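Local coordinates for surface protein R28 (Streptococcus pyogenes, PDB 6S5Z) that is a cell-wall-attached streptococcal surface protein, represented by a Rib domain, an immunoglobulin-like unit implicated in infection, at residues A[10-14]-A[73-77]; A[24-30]-A[41-45]. All blocks are in the same frame, centred on the assembly; numbering follows the deposited sequence.

Contact 1 (A[10-14]-A[73-77]); sequences SPEAK and DVNVK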
ATOM      1  N   SER A  10      -1.362 -12.623  -0.872  1.00 16.25           N
ATOM      2  CA  SER A  10      -2.489 -11.870  -1.419  1.00 16.05           C
ATOM      3  C   SER A  10      -2.744 -10.604  -0.610  1.00 15.69           C
ATOM      4  O   SER A  10      -3.696 -10.534   0.185  1.00 12.75           O
ATOM      5  CB  SER A  10      -3.738 -12.752  -1.468  1.00 19.33           C
ATOM      6  OG  SER A  10      -3.523 -13.874  -2.315  1.00 21.90           O
ATOM      7  N   PRO A  11      -1.919  -9.574  -0.786  1.00 17.70           N
ATOM      8  CA  PRO A  11      -2.175  -8.307  -0.095  1.00 11.04           C
ATOM      9  C   PRO A  11      -3.469  -7.667  -0.579  1.00 14.11           C
ATOM     10  O   PRO A  11      -3.832  -7.752  -1.757  1.00 13.64           O
ATOM     11  CB  PRO A  11      -0.952  -7.450  -0.449  1.00 14.84           C
ATOM     12  CG  PRO A  11      -0.446  -8.033  -1.722  1.00 16.14           C
ATOM     13  CD  PRO A  11      -0.762  -9.493  -1.692  1.00 18.25           C
ATOM     14  N   GLU A  12      -4.180  -7.051   0.358  1.00 12.08           N
ATOM     15  CA  GLU A  12      -5.444  -6.395   0.072  1.00 13.74           C
ATOM     16  C   GLU A  12      -5.398  -4.994   0.638  1.00 19.21           C
ATOM     17  O   GLU A  12      -4.852  -4.775   1.724  1.00 12.01           O
ATOM     18  CB  GLU A  12      -6.624  -7.155   0.682  1.00 19.84           C
ATOM     19  CG  GLU A  12      -6.824  -8.524   0.081  1.00 28.62           C
ATOM     20  CD  GLU A  12      -7.949  -9.292   0.747  1.00 37.76           C
ATOM     21  OE1 GLU A  12      -7.637 -10.154   1.596  1.00 35.90           O
ATOM     22  OE2 GLU A  12      -9.133  -9.007   0.458  1.00 48.27           O
ATOM     23  N   ALA A  13      -6.003  -4.064  -0.094  1.00 15.00           N
ATOM     24  CA  ALA A  13      -5.990  -2.658   0.265  1.00 12.83           C
ATOM     25  C   ALA A  13      -6.849  -2.379   1.488  1.00 14.08           C
ATOM     26  O   ALA A  13      -7.886  -3.016   1.715  1.00 15.24           O
ATOM     27  CB  ALA A  13      -6.499  -1.816  -0.901  1.00 13.84           C
ATOM     28  N   LYS A  14      -6.410  -1.397   2.263  1.00 13.70           N
ATOM     29  CA  LYS A  14      -7.191  -0.795   3.328  1.00 13.41           C
ATOM     30  C   LYS A  14      -7.530   0.633   2.924  1.00 24.21           C
ATOM     31  O   LYS A  14      -6.633   1.406   2.560  1.00 17.39           O
ATOM     32  CB  LYS A  14      -6.419  -0.806   4.649  1.00 13.52           C
ATOM     33  CG  LYS A  14      -7.090   0.022   5.749  1.00 15.50           C
ATOM     34  CD  LYS A  14      -6.320  -0.046   7.067  1.00 17.46           C
ATOM     35  CE  LYS A  14      -6.843   0.997   8.059  1.00 19.50           C
ATOM     36  NZ  LYS A  14      -6.181   0.870   9.388  1.00 24.69           N
ATOM     37  N   ASP A  73       1.836  -5.017  -6.685  1.00 14.96           N
ATOM     38  CA  ASP A  73       1.264  -3.676  -6.715  1.00 11.90           C
ATOM     39  C   ASP A  73      -0.173  -3.735  -6.198  1.00 15.18           C
ATOM     40  O   ASP A  73      -0.954  -4.592  -6.619  1.00 18.41           O
ATOM     41  CB  ASP A  73       1.281  -3.100  -8.131  1.00 19.98           C
ATOM     42  CG  ASP A  73       2.676  -2.763  -8.608  1.00 21.41           C
ATOM     43  OD1 ASP A  73       3.589  -2.599  -7.769  1.00 24.37           O
ATOM     44  OD2 ASP A  73       2.866  -2.658  -9.837  1.00 27.96           O
ATOM     45  N   VAL A  74      -0.516  -2.826  -5.293  1.00 11.83           N
ATOM     46  CA  VAL A  74      -1.830  -2.818  -4.662  1.00 15.86           C
ATOM     47  C   VAL A  74      -2.440  -1.432  -4.804  1.00 14.99           C
ATOM     48  O   VAL A  74      -1.905  -0.459  -4.266  1.00  9.40           O
ATOM     49  CB  VAL A  74      -1.752  -3.227  -3.180  1.00 14.39           C
ATOM     50  CG1 VAL A  74      -3.137  -3.190  -2.583  1.00 13.96           C
ATOM     51  CG2 VAL A  74      -1.131  -4.618  -3.044  1.00 16.74           C
ATOM     52  N   ASN A  75      -3.557  -1.343  -5.530  1.00 15.66           N
ATOM     53  CA  ASN A  75      -4.292  -0.092  -5.652  1.00 14.10           C
ATOM     54  C   ASN A  75      -5.048   0.207  -4.365  1.00 13.88           C
ATOM     55  O   ASN A  75      -5.760  -0.655  -3.838  1.00 12.90           O
ATOM     56  CB  ASN A  75      -5.275  -0.163  -6.823  1.00 13.32           C
ATOM     57  CG  ASN A  75      -4.574  -0.329  -8.151  1.00 19.50           C
ATOM     58  OD1 ASN A  75      -3.457   0.156  -8.340  1.00 21.52           O
ATOM     59  ND2 ASN A  75      -5.211  -1.041  -9.069  1.00 26.71           N
ATOM     60  N   VAL A  76      -4.910   1.434  -3.872  1.00 10.01           N
ATOM     61  CA  VAL A  76      -5.515   1.849  -2.609  1.00  9.43           C
ATOM     62  C   VAL A  76      -6.209   3.188  -2.787  1.00 10.16           C
ATOM     63  O   VAL A  76      -6.000   3.908  -3.761  1.00 16.45           O
ATOM     64  CB  VAL A  76      -4.498   1.942  -1.455  1.00  9.57           C
ATOM     65  CG1 VAL A  76      -3.711   0.650  -1.285  1.00 12.35           C
ATOM     66  CG2 VAL A  76      -3.541   3.127  -1.700  1.00  9.22           C
ATOM     67  N   LYS A  77      -7.039   3.513  -1.810  1.00 12.78           N
ATOM     68  CA  LYS A  77      -7.814   4.737  -1.819  1.00 18.61           C
ATOM     69  C   LYS A  77      -7.632   5.426  -0.481  1.00 18.86           C
ATOM     70  O   LYS A  77      -7.588   4.770   0.566  1.00 20.43           O
ATOM     71  CB  LYS A  77      -9.291   4.443  -2.115  1.00 17.92           C
ATOM     72  CG  LYS A  77      -9.457   3.837  -3.504  1.00 22.91           C
ATOM     73  CD  LYS A  77     -10.898   3.747  -3.988  1.00 33.73           C
ATOM     74  CE  LYS A  77     -10.916   3.489  -5.501  1.00 40.94           C
ATOM     75  NZ  LYS A  77     -12.229   3.767  -6.147  1.00 45.78           N
TER
HETATM   76  O   HOH W   1      -5.402   3.590   1.901  1.00 11.42           O
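Pro11 and Ala13 meet Val74 and Val76 in a small apolar contact, where the extended loop between helix 5-8 and strand 16-19 runs beside strand 71-81. The two segments point the same way, 6° apart, yet no direct hydrogen bond joins their backbones; side-chain packing and one bridging water link them. Val74 divides its two methyls between the partners. CG1 stands anti to the backbone N (chi1 180°) and reaches Ala13 CB at 4.0 Å, which leaves CG2 to meet the proline ring, 3.7 Å from Pro11 CG. The methyl of Ala13 also meets the next valine, with Ala13 CB 3.7 Å from Val76 CG1, and sits close over the backbone, 3.2 Å from Asn75 O. In this Rib domain, with its immunoglobulin-like fold, the loop leads into strand 16-19, which pairs in parallel with 71-81. Beyond Ala13 and Val76 the chains part, and a water spans the wider gap between two carbonyls, donating to Lys14 O at 2.6 Å and to Lys77 O at 2.8 Å. The loop is also held by backbone bonds of Glu12 with Ala31 and of Lys14 with Ser29, while Asn32 grips Ser10 O and Glu12 N through its side-chain amide.

Contact 2 (A[24-30]-A[41-45]); sequences LDAKDSI and TYNWK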
ATOM      1  N   LEU A  24       1.536   9.704   5.147  1.00 10.50           N
ATOM      2  CA  LEU A  24       1.029   8.412   4.698  1.00  7.82           C
ATOM      3  C   LEU A  24       2.193   7.446   4.592  1.00 16.41           C
ATOM      4  O   LEU A  24       3.029   7.570   3.690  1.00 17.66           O
ATOM      5  CB  LEU A  24       0.327   8.533   3.344  1.00 13.44           C
ATOM      6  CG  LEU A  24      -0.909   9.416   3.232  1.00 16.45           C
ATOM      7  CD1 LEU A  24      -1.294   9.470   1.762  1.00 13.44           C
ATOM      8  CD2 LEU A  24      -2.054   8.846   4.084  1.00 17.33           C
ATOM      9  N   ASP A  25       2.267   6.511   5.536  0.52 14.70           N
ATOM     10  CA  ASP A  25       3.125   5.347   5.397  0.52 16.30           C
ATOM     11  C   ASP A  25       2.410   4.343   4.510  0.52 15.43           C
ATOM     12  O   ASP A  25       1.231   4.043   4.729  0.52 16.49           O
ATOM     13  CB  ASP A  25       3.426   4.741   6.769  0.52 14.30           C
ATOM     14  CG  ASP A  25       4.539   3.696   6.736  0.52 19.12           C
ATOM     15  OD1 ASP A  25       4.604   2.877   5.797  0.52 20.19           O
ATOM     16  OD2 ASP A  25       5.351   3.685   7.677  0.52 22.95           O
ATOM     17  N   ALA A  26       3.116   3.818   3.508  1.00 12.78           N
ATOM     18  CA  ALA A  26       2.459   2.918   2.569  1.00  6.93           C
ATOM     19  C   ALA A  26       1.937   1.655   3.256  1.00 12.39           C
ATOM     20  O   ALA A  26       0.860   1.159   2.911  1.00 13.63           O
ATOM     21  CB  ALA A  26       3.413   2.538   1.440  1.00 11.44           C
ATOM     22  N   LYS A  27       2.679   1.124   4.231  1.00  9.43           N
ATOM     23  CA  LYS A  27       2.244  -0.100   4.889  1.00  7.44           C
ATOM     24  C   LYS A  27       0.884   0.078   5.541  1.00 11.21           C
ATOM     25  O   LYS A  27       0.150  -0.904   5.737  1.00 12.18           O
ATOM     26  CB  LYS A  27       3.276  -0.518   5.937  1.00  9.68           C
ATOM     27  CG  LYS A  27       2.906  -1.780   6.676  1.00 13.58           C
ATOM     28  CD  LYS A  27       4.047  -2.253   7.543  1.00 17.82           C
ATOM     29  CE  LYS A  27       3.721  -3.555   8.248  1.00 20.62           C
ATOM     30  NZ  LYS A  27       4.905  -3.984   9.052  1.00 24.63           N
ATOM     31  N   ASP A  28       0.547   1.307   5.927  1.00  7.80           N
ATOM     32  CA  ASP A  28      -0.703   1.545   6.631  1.00 10.44           C
ATOM     33  C   ASP A  28      -1.910   1.449   5.716  1.00 15.92           C
ATOM     34  O   ASP A  28      -3.045   1.436   6.216  1.00 13.49           O
ATOM     35  CB  ASP A  28      -0.684   2.908   7.314  1.00  8.69           C
ATOM     36  CG  ASP A  28       0.193   2.933   8.546  1.00 21.26           C
ATOM     37  OD1 ASP A  28       0.398   1.868   9.171  1.00 22.71           O
ATOM     38  OD2 ASP A  28       0.656   4.026   8.912  1.00 21.41           O
ATOM     39  N   SER A  29      -1.694   1.397   4.404  1.00 10.06           N
ATOM     40  CA  SER A  29      -2.759   1.239   3.427  1.00 11.11           C
ATOM     41  C   SER A  29      -2.959  -0.209   3.004  1.00 11.03           C
ATOM     42  O   SER A  29      -3.724  -0.472   2.066  1.00 16.52           O
ATOM     43  CB  SER A  29      -2.485   2.116   2.196  1.00  9.37           C
ATOM     44  OG  SER A  29      -2.785   3.472   2.485  1.00 11.60           O
ATOM     45  N   ILE A  30      -2.308  -1.156   3.669  1.00 10.32           N
ATOM     46  CA  ILE A  30      -2.493  -2.574   3.382  1.00  8.27           C
ATOM     47  C   ILE A  30      -3.235  -3.199   4.557  1.00  9.04           C
ATOM     48  O   ILE A  30      -2.794  -3.083   5.705  1.00 11.53           O
ATOM     49  CB  ILE A  30      -1.157  -3.294   3.134  1.00 11.76           C
ATOM     50  CG1 ILE A  30      -0.431  -2.699   1.925  1.00  9.94           C
ATOM     51  CG2 ILE A  30      -1.378  -4.797   2.985  1.00 11.67           C
ATOM     52  CD1 ILE A  30      -1.198  -2.795   0.639  1.00 18.42           C
ATOM     53  N   THR A  41       8.631  -5.332   2.752  1.00 15.75           N
ATOM     54  CA  THR A  41       8.694  -3.890   2.920  1.00 15.41           C
ATOM     55  C   THR A  41       7.644  -3.244   2.027  1.00 12.04           C
ATOM     56  O   THR A  41       7.256  -3.804   1.005  1.00 13.74           O
ATOM     57  CB  THR A  41      10.111  -3.335   2.624  1.00 17.14           C
ATOM     58  OG1 THR A  41      10.450  -3.517   1.243  1.00 18.82           O
ATOM     59  CG2 THR A  41      11.161  -4.035   3.490  1.00 20.88           C
ATOM     60  N   TYR A  42       7.173  -2.062   2.428  1.00  8.26           N
ATOM     61  CA  TYR A  42       6.071  -1.378   1.755  1.00  8.37           C
ATOM     62  C   TYR A  42       6.515   0.029   1.398  1.00  8.80           C
ATOM     63  O   TYR A  42       7.109   0.720   2.230  1.00 12.60           O
ATOM     64  CB  TYR A  42       4.834  -1.317   2.662  1.00 15.39           C
ATOM     65  CG  TYR A  42       4.365  -2.682   3.143  1.00 11.63           C
ATOM     66  CD1 TYR A  42       4.979  -3.327   4.226  1.00 12.58           C
ATOM     67  CD2 TYR A  42       3.320  -3.339   2.507  1.00  7.73           C
ATOM     68  CE1 TYR A  42       4.540  -4.588   4.655  1.00 10.07           C
ATOM     69  CE2 TYR A  42       2.888  -4.579   2.928  1.00 13.03           C
ATOM     70  CZ  TYR A  42       3.491  -5.198   4.000  1.00 10.54           C
ATOM     71  OH  TYR A  42       3.022  -6.439   4.391  1.00 15.47           O
ATOM     72  N   ASN A  43       6.219   0.452   0.170  1.00 11.97           N
ATOM     73  CA  ASN A  43       6.531   1.814  -0.240  1.00 14.28           C
ATOM     74  C   ASN A  43       5.508   2.241  -1.269  1.00 14.58           C
ATOM     75  O   ASN A  43       4.866   1.408  -1.908  1.00 11.14           O
ATOM     76  CB  ASN A  43       7.937   1.940  -0.824  1.00 14.83           C
ATOM     77  CG  ASN A  43       8.120   1.116  -2.079  1.00 17.94           C
ATOM     78  OD1 ASN A  43       8.486  -0.051  -2.007  1.00 16.94           O
ATOM     79  ND2 ASN A  43       7.859   1.720  -3.243  1.00 17.12           N
ATOM     80  N   TRP A  44       5.366   3.552  -1.426  1.00 11.75           N
ATOM     81  CA  TRP A  44       4.509   4.072  -2.477  1.00  9.79           C
ATOM     82  C   TRP A  44       5.181   3.914  -3.829  1.00 10.82           C
ATOM     83  O   TRP A  44       6.364   4.231  -3.993  1.00 10.88           O
ATOM     84  CB  TRP A  44       4.175   5.551  -2.230  1.00 14.68           C
ATOM     85  CG  TRP A  44       3.350   5.771  -1.011  1.00  7.56           C
ATOM     86  CD1 TRP A  44       3.746   6.329   0.167  1.00  7.38           C
ATOM     87  CD2 TRP A  44       1.978   5.395  -0.838  1.00  9.28           C
ATOM     88  NE1 TRP A  44       2.698   6.331   1.065  1.00 10.18           N
ATOM     89  CE2 TRP A  44       1.604   5.765   0.468  1.00 12.60           C
ATOM     90  CE3 TRP A  44       1.030   4.782  -1.668  1.00 13.49           C
ATOM     91  CZ2 TRP A  44       0.319   5.542   0.969  1.00 11.60           C
ATOM     92  CZ3 TRP A  44      -0.237   4.570  -1.176  1.00  9.64           C
ATOM     93  CH2 TRP A  44      -0.583   4.943   0.133  1.00 11.42           C
ATOM     94  N   LYS A  45       4.413   3.449  -4.810  1.00 12.51           N
ATOM     95  CA  LYS A  45       4.909   3.458  -6.178  1.00 11.70           C
ATOM     96  C   LYS A  45       5.249   4.883  -6.594  1.00 10.00           C
ATOM     97  O   LYS A  45       4.534   5.826  -6.265  1.00 14.88           O
ATOM     98  CB  LYS A  45       3.859   2.887  -7.135  1.00 10.11           C
ATOM     99  CG  LYS A  45       4.297   2.845  -8.599  1.00 16.57           C
ATOM    100  CD  LYS A  45       3.277   2.083  -9.427  1.00 19.52           C
ATOM    101  CE  LYS A  45       3.330   0.621  -9.087  1.00 25.73           C
ATOM    102  NZ  LYS A  45       4.574   0.019  -9.563  1.00 24.09           N
TER
HETATM  103  O   HOH W   2       7.564   3.569   4.185  1.00 42.42           O
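Trp44 and Tyr42, two aromatic side chains of strand 41-44, pack against the short 3-10 turn 26-29 and the residues flanking it. Lys27 can be followed across the ring of Tyr42, which it crosses at an angle. Its CB lies 3.7 Å from Tyr42 CG; CG, placed anti to the backbone N (chi1 180°), sits over one face near the rim and makes a CH-pi contact 3.9 Å from the ring centroid. Beyond it the extended chain runs out past the CD1-CE1 side of the ring: CD is 3.6 Å from Tyr42 CD1, CE reaches Tyr42 CE1 at 3.8 Å, and NZ lies beyond the ring. Ile30 CG1 approaches the same ring obliquely, near CD2 and CE2.

The indole is fixed in two directions. Ala26 CB sits over the five-membered ring of Trp44, 3.8 Å from its centroid and almost on the normal, while the edge donates a nearly straight bond from Trp44 NE1 to Leu24 O (2.9 Å, 170°). This carbonyl lies in the indole plane, although the N-H meets it from above the carbonyl plane. In the conformer given, Asp25 OD1 accepts from Lys27 N, an Asx turn at the start of the 3-10 segment. In the wider fold, Trp44 packs on Val62 of strand 56-65 and Val76 of strand 71-81, Ile30 rests on Val74, and Leu24 touches Val18 of strand 16-19.

In the fold
The centres of the two contacts lie 9 Å apart, and contact 2 is nested along the sequence inside the loop closed by contact 1: 10-14 comes first, then 24-30, 41-45 and finally 73-77. Both reach the mixed sheet ordered 16-19, 71-81, 56-65, 41-44. They are joined by a salt bridge between Asp73 OD2 and Lys45 NZ, by a probable backbone hydrogen bond between the two loop segments, and by apolar packing between the two strands. Two loop segments, 10-14 and 24-30, thus lie against strands 71-81 and 41-44 of one sheet within the Rib domain, consistent with a compact single-domain unit.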